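Local coordinates for probable fumarate reductase Ifc3 (Shewanella frigidimarina, PDB 1QO8), which catalyses the essentially one-way reduction of fumarate to succinate in vitro, using FAD and four covalently bound haem c groups, at residues Cys68-Phe77 against Met90-Lys98. Residues are numbered along the deposited sequence; the frame is centred on the assembly and turned at random.
Sequences CHKGHEEPKF and MPFSDAKKK. With HEM (protoporphyrin IX containing Fe), chain F.
Met90 lays its methyl over one face of the His69 imidazole, inside the tetrahaem cytochrome domain, where both segments are irregular loop packed among the haems. CE stands 3.9 Å from the ring centroid and 25° off its normal, which fits a CH-pi contact. A bend at chi3 (77°), after an extended chi2, turns CE back toward the ring, while SD passes CB of Phe77. The ring beneath that methyl is an axial ligand: His69 NE2 and His56 bind the iron of haem 3. In the ring plane, ND1 of His69 donates to a water at 2.6 Å, and that water donates in turn to Pro91 O, which, with the NE2-iron bond, probably helps set the ring's rotation. The Pro75 ring and the Met90 chain run antiparallel past one another, with CG of the proline 3.8 Å from CB of Met90.

Farther along, Glu74 N donates to Lys96 O (3.1 Å, 163° at the hydrogen); the donor lies well above the carbonyl plane. The Glu74 carboxylate lies alongside the aliphatic part of Lys97, with OE1 of Glu74 3.6 Å from CG of Lys97; their charged ends do not form a salt bridge. Cutting Glu74 back to an alanine is likely to leave the Lys97 methylenes without the neighbour that lines them and freer to move, though the backbone bond could persist. The straight Lys98 chain crosses Glu73 toward haem 1, whose iron His72 and His19 ligate. There one water accepts from Lys98 NZ and donates to Glu73 OE1 and, at 2.7 Å, to propionate oxygen O2D of the haem.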
loop_
_atom_site.group_PDB
_atom_site.type_symbol
_atom_site.label_atom_id
_atom_site.label_comp_id
_atom_site.label_asym_id
_atom_site.label_seq_id
_atom_site.Cartn_x
_atom_site.Cartn_y
_atom_site.Cartn_z
ATOM N N CYS A 68 5.409 35.883 -1.225
ATOM C CA CYS A 68 5.890 36.193 -2.534
ATOM C C CYS A 68 7.149 37.094 -2.608
ATOM O O CYS A 68 7.933 36.886 -3.541
ATOM C CB CYS A 68 4.765 37.001 -3.295
ATOM S SG CYS A 68 3.177 36.026 -3.279
ATOM N N HIS A 69 7.059 38.303 -1.996
ATOM C CA HIS A 69 8.187 39.220 -2.186
ATOM C C HIS A 69 9.393 38.592 -1.440
ATOM O O HIS A 69 9.133 38.198 -0.325
ATOM C CB HIS A 69 7.941 40.582 -1.538
ATOM C CG HIS A 69 6.876 41.261 -2.404
ATOM N ND1 HIS A 69 7.272 41.764 -3.621
ATOM C CD2 HIS A 69 5.587 41.522 -2.247
ATOM C CE1 HIS A 69 6.263 42.383 -4.183
ATOM N NE2 HIS A 69 5.229 42.255 -3.395
ATOM N N LYS A 70 10.585 38.515 -2.006
ATOM C CA LYS A 70 11.676 37.947 -1.183
ATOM C C LYS A 70 12.718 38.983 -0.826
ATOM O O LYS A 70 13.158 39.811 -1.654
ATOM C CB LYS A 70 12.281 36.791 -2.018
ATOM C CG LYS A 70 11.405 35.541 -2.102
ATOM C CD LYS A 70 11.119 34.787 -0.825
ATOM C CE LYS A 70 9.873 33.872 -0.924
ATOM N NZ LYS A 70 9.646 33.082 0.342
ATOM N N GLY A 71 13.341 38.849 0.342
ATOM C CA GLY A 71 14.483 39.677 0.729
ATOM C C GLY A 71 15.645 39.594 -0.220
ATOM O O GLY A 71 16.304 40.586 -0.581
ATOM N N HIS A 72 16.075 38.353 -0.525
ATOM C CA HIS A 72 17.455 38.121 -0.964
ATOM C C HIS A 72 17.365 37.100 -2.117
ATOM O O HIS A 72 18.313 36.401 -2.408
ATOM C CB HIS A 72 18.315 37.613 0.257
ATOM C CG HIS A 72 18.359 38.695 1.339
ATOM N ND1 HIS A 72 18.974 39.886 0.997
ATOM C CD2 HIS A 72 17.921 38.875 2.574
ATOM C CE1 HIS A 72 18.793 40.732 1.983
ATOM N NE2 HIS A 72 18.234 40.180 3.029
ATOM N N GLU A 73 16.248 37.008 -2.848
ATOM C CA GLU A 73 16.124 36.088 -3.976
ATOM C C GLU A 73 14.941 36.385 -4.898
ATOM O O GLU A 73 14.093 37.224 -4.646
ATOM C CB GLU A 73 16.048 34.609 -3.538
ATOM C CG GLU A 73 14.747 34.224 -2.914
ATOM C CD GLU A 73 14.635 32.856 -2.284
ATOM O OE1 GLU A 73 15.238 32.576 -1.244
ATOM O OE2 GLU A 73 13.873 31.959 -2.655
ATOM N N GLU A 74 14.990 35.702 -6.054
ATOM C CA GLU A 74 13.925 35.880 -7.060
ATOM C C GLU A 74 12.577 35.809 -6.417
ATOM O O GLU A 74 12.303 34.924 -5.598
ATOM C CB GLU A 74 14.067 34.771 -8.134
ATOM C CG GLU A 74 12.951 34.784 -9.212
ATOM C CD GLU A 74 13.294 33.606 -10.148
ATOM O OE1 GLU A 74 13.494 32.459 -9.715
ATOM O OE2 GLU A 74 13.585 33.885 -11.297
ATOM N N PRO A 75 11.727 36.828 -6.578
ATOM C CA PRO A 75 10.370 36.751 -6.048
ATOM C C PRO A 75 9.531 35.570 -6.589
ATOM O O PRO A 75 9.845 34.996 -7.637
ATOM C CB PRO A 75 9.863 38.137 -6.439
ATOM C CG PRO A 75 10.523 38.491 -7.692
ATOM C CD PRO A 75 11.824 37.754 -7.742
ATOM N N LYS A 76 8.581 35.065 -5.827
ATOM C CA LYS A 76 7.588 34.069 -6.172
ATOM C C LYS A 76 6.214 34.774 -6.350
ATOM O O LYS A 76 5.690 35.338 -5.412
ATOM C CB LYS A 76 7.311 32.995 -5.104
ATOM C CG LYS A 76 8.583 32.113 -5.154
ATOM C CD LYS A 76 8.526 30.930 -4.163
ATOM C CE LYS A 76 9.977 30.555 -3.824
ATOM N NZ LYS A 76 10.216 30.544 -2.364
ATOM N N PHE A 77 5.695 34.648 -7.568
ATOM C CA PHE A 77 4.260 35.010 -7.715
ATOM C C PHE A 77 3.488 33.826 -7.259
ATOM O O PHE A 77 3.175 32.936 -8.125
ATOM C CB PHE A 77 4.039 35.341 -9.215
ATOM C CG PHE A 77 2.611 35.764 -9.491
ATOM C CD1 PHE A 77 1.988 36.723 -8.690
ATOM C CD2 PHE A 77 1.996 35.244 -10.632
ATOM C CE1 PHE A 77 0.699 37.147 -9.022
ATOM C CE2 PHE A 77 0.734 35.733 -10.972
ATOM C CZ PHE A 77 0.111 36.641 -10.167
ATOM N N MET A 90 7.533 40.744 -11.469
ATOM C CA MET A 90 7.414 41.334 -10.184
ATOM C C MET A 90 8.583 42.322 -9.866
ATOM O O MET A 90 9.617 42.254 -10.489
ATOM C CB MET A 90 7.470 40.230 -9.139
ATOM C CG MET A 90 6.079 39.660 -8.889
ATOM S SD MET A 90 6.066 38.383 -7.672
ATOM C CE MET A 90 6.197 39.272 -6.113
ATOM N N PRO A 91 8.345 43.267 -8.996
ATOM C CA PRO A 91 9.503 44.106 -8.531
ATOM C C PRO A 91 10.652 43.175 -8.145
ATOM O O PRO A 91 10.479 42.096 -7.563
ATOM C CB PRO A 91 8.922 44.803 -7.304
ATOM C CG PRO A 91 7.424 44.735 -7.464
ATOM C CD PRO A 91 7.145 43.400 -8.157
ATOM N N PHE A 92 11.908 43.533 -8.373
ATOM C CA PHE A 92 13.101 42.845 -7.939
ATOM C C PHE A 92 13.281 41.475 -8.604
ATOM O O PHE A 92 13.770 40.483 -8.021
ATOM C CB PHE A 92 13.133 42.746 -6.416
ATOM C CG PHE A 92 12.991 44.062 -5.690
ATOM C CD1 PHE A 92 14.071 44.937 -5.647
ATOM C CD2 PHE A 92 11.763 44.435 -5.119
ATOM C CE1 PHE A 92 13.951 46.166 -4.970
ATOM C CE2 PHE A 92 11.660 45.671 -4.493
ATOM C CZ PHE A 92 12.761 46.537 -4.353
ATOM N N SER A 93 12.951 41.371 -9.908
ATOM C CA SER A 93 12.864 40.014 -10.467
ATOM C C SER A 93 14.221 39.522 -10.960
ATOM O O SER A 93 14.433 38.312 -11.270
ATOM C CB SER A 93 11.787 39.956 -11.548
ATOM O OG SER A 93 12.420 40.574 -12.668
ATOM N N ASP A 94 15.237 40.409 -10.966
ATOM C CA ASP A 94 16.559 39.918 -11.310
ATOM C C ASP A 94 17.339 39.433 -10.090
ATOM O O ASP A 94 18.415 38.885 -10.398
ATOM C CB ASP A 94 17.403 40.911 -12.114
ATOM C CG ASP A 94 17.431 42.277 -11.458
ATOM O OD1 ASP A 94 16.843 42.436 -10.357
ATOM O OD2 ASP A 94 17.997 43.232 -12.057
ATOM N N ALA A 95 16.857 39.476 -8.864
ATOM C CA ALA A 95 17.524 38.788 -7.786
ATOM C C ALA A 95 17.780 37.336 -8.131
ATOM O O ALA A 95 17.039 36.659 -8.857
ATOM C CB ALA A 95 16.842 38.868 -6.451
ATOM N N LYS A 96 18.849 36.806 -7.631
ATOM C CA LYS A 96 19.339 35.460 -7.619
ATOM C C LYS A 96 18.323 34.355 -7.334
ATOM O O LYS A 96 17.648 34.202 -6.299
ATOM C CB LYS A 96 20.435 35.485 -6.518
ATOM C CG LYS A 96 21.141 34.211 -6.134
ATOM C CD LYS A 96 22.254 34.459 -5.080
ATOM C CE LYS A 96 23.509 35.071 -5.655
ATOM N NZ LYS A 96 24.609 35.294 -4.612
ATOM N N LYS A 97 18.267 33.420 -8.252
ATOM C CA LYS A 97 17.499 32.199 -8.212
ATOM C C LYS A 97 18.098 31.285 -7.150
ATOM O O LYS A 97 19.313 31.095 -7.176
ATOM C CB LYS A 97 17.533 31.449 -9.558
ATOM C CG LYS A 97 16.984 32.289 -10.709
ATOM C CD LYS A 97 16.661 31.413 -11.922
ATOM C CE LYS A 97 17.774 31.383 -12.947
ATOM N NZ LYS A 97 17.810 30.084 -13.739
ATOM N N LYS A 98 17.282 30.774 -6.240
ATOM C CA LYS A 98 17.797 29.914 -5.182
ATOM C C LYS A 98 16.857 28.708 -5.160
ATOM O O LYS A 98 15.705 28.832 -5.569
ATOM C CB LYS A 98 17.827 30.505 -3.763
ATOM C CG LYS A 98 18.635 31.795 -3.631
ATOM C CD LYS A 98 18.768 32.215 -2.173
ATOM C CE LYS A 98 19.526 33.571 -2.026
ATOM N NZ LYS A 98 19.460 33.886 -0.534
HETATM C CHA HEM F . 16.710 36.726 5.235
HETATM C CHB HEM F . 20.740 39.442 5.798
HETATM C CHC HEM F . 18.338 43.500 4.698
HETATM C CHD HEM F . 14.343 40.812 4.093
HETATM C C1A HEM F . 17.996 37.162 5.521
HETATM C C2A HEM F . 19.025 36.283 6.048
HETATM C C3A HEM F . 20.115 37.041 6.163
HETATM C C4A HEM F . 19.819 38.378 5.732
HETATM C CMA HEM F . 21.524 36.654 6.642
HETATM C CAA HEM F . 18.859 34.778 6.392
HETATM C CBA HEM F . 18.794 33.651 5.402
HETATM C CGA HEM F . 18.920 32.181 5.731
HETATM O O1A HEM F . 19.673 31.529 4.904
HETATM O O2A HEM F . 18.331 31.604 6.701
HETATM C C1B HEM F . 20.469 40.740 5.442
HETATM C C2B HEM F . 21.441 41.813 5.247
HETATM C C3B HEM F . 20.789 42.926 4.892
HETATM C C4B HEM F . 19.379 42.602 4.925
HETATM C CMB HEM F . 22.969 41.603 5.360
HETATM C CAB HEM F . 21.348 44.283 4.461
HETATM C CBB HEM F . 22.424 44.626 3.715
HETATM C C1C HEM F . 17.017 43.128 4.497
HETATM C C2C HEM F . 15.910 44.020 4.219
HETATM C C3C HEM F . 14.855 43.284 4.020
HETATM C C4C HEM F . 15.202 41.899 4.196
HETATM C CMC HEM F . 16.044 45.563 4.159
HETATM C CAC HEM F . 13.406 43.647 3.556
HETATM C CBC HEM F . 13.228 44.552 2.561
HETATM C C1D HEM F . 14.607 39.477 4.305
HETATM C C2D HEM F . 13.690 38.371 4.208
HETATM C C3D HEM F . 14.360 37.270 4.498
HETATM C C4D HEM F . 15.743 37.633 4.834
HETATM C CMD HEM F . 12.202 38.565 3.788
HETATM C CAD HEM F . 13.934 35.775 4.486
HETATM C CBD HEM F . 14.466 35.164 3.146
HETATM C CGD HEM F . 14.169 35.963 1.892
HETATM O O1D HEM F . 12.975 36.376 1.765
HETATM O O2D HEM F . 15.055 36.203 1.040
HETATM N NA HEM F . 18.478 38.463 5.409
HETATM N NB HEM F . 19.233 41.262 5.215
HETATM N NC HEM F . 16.546 41.821 4.520
HETATM N ND HEM F . 15.827 38.993 4.689
HETATM FE FE HEM F . 17.512 40.150 4.879
HETATM O O HOH W 1 9.216 41.490 -5.295
HETATM O O HOH W 2 13.361 39.513 -5.427
HETATM O O HOH W 3 16.760 34.313 0.188
#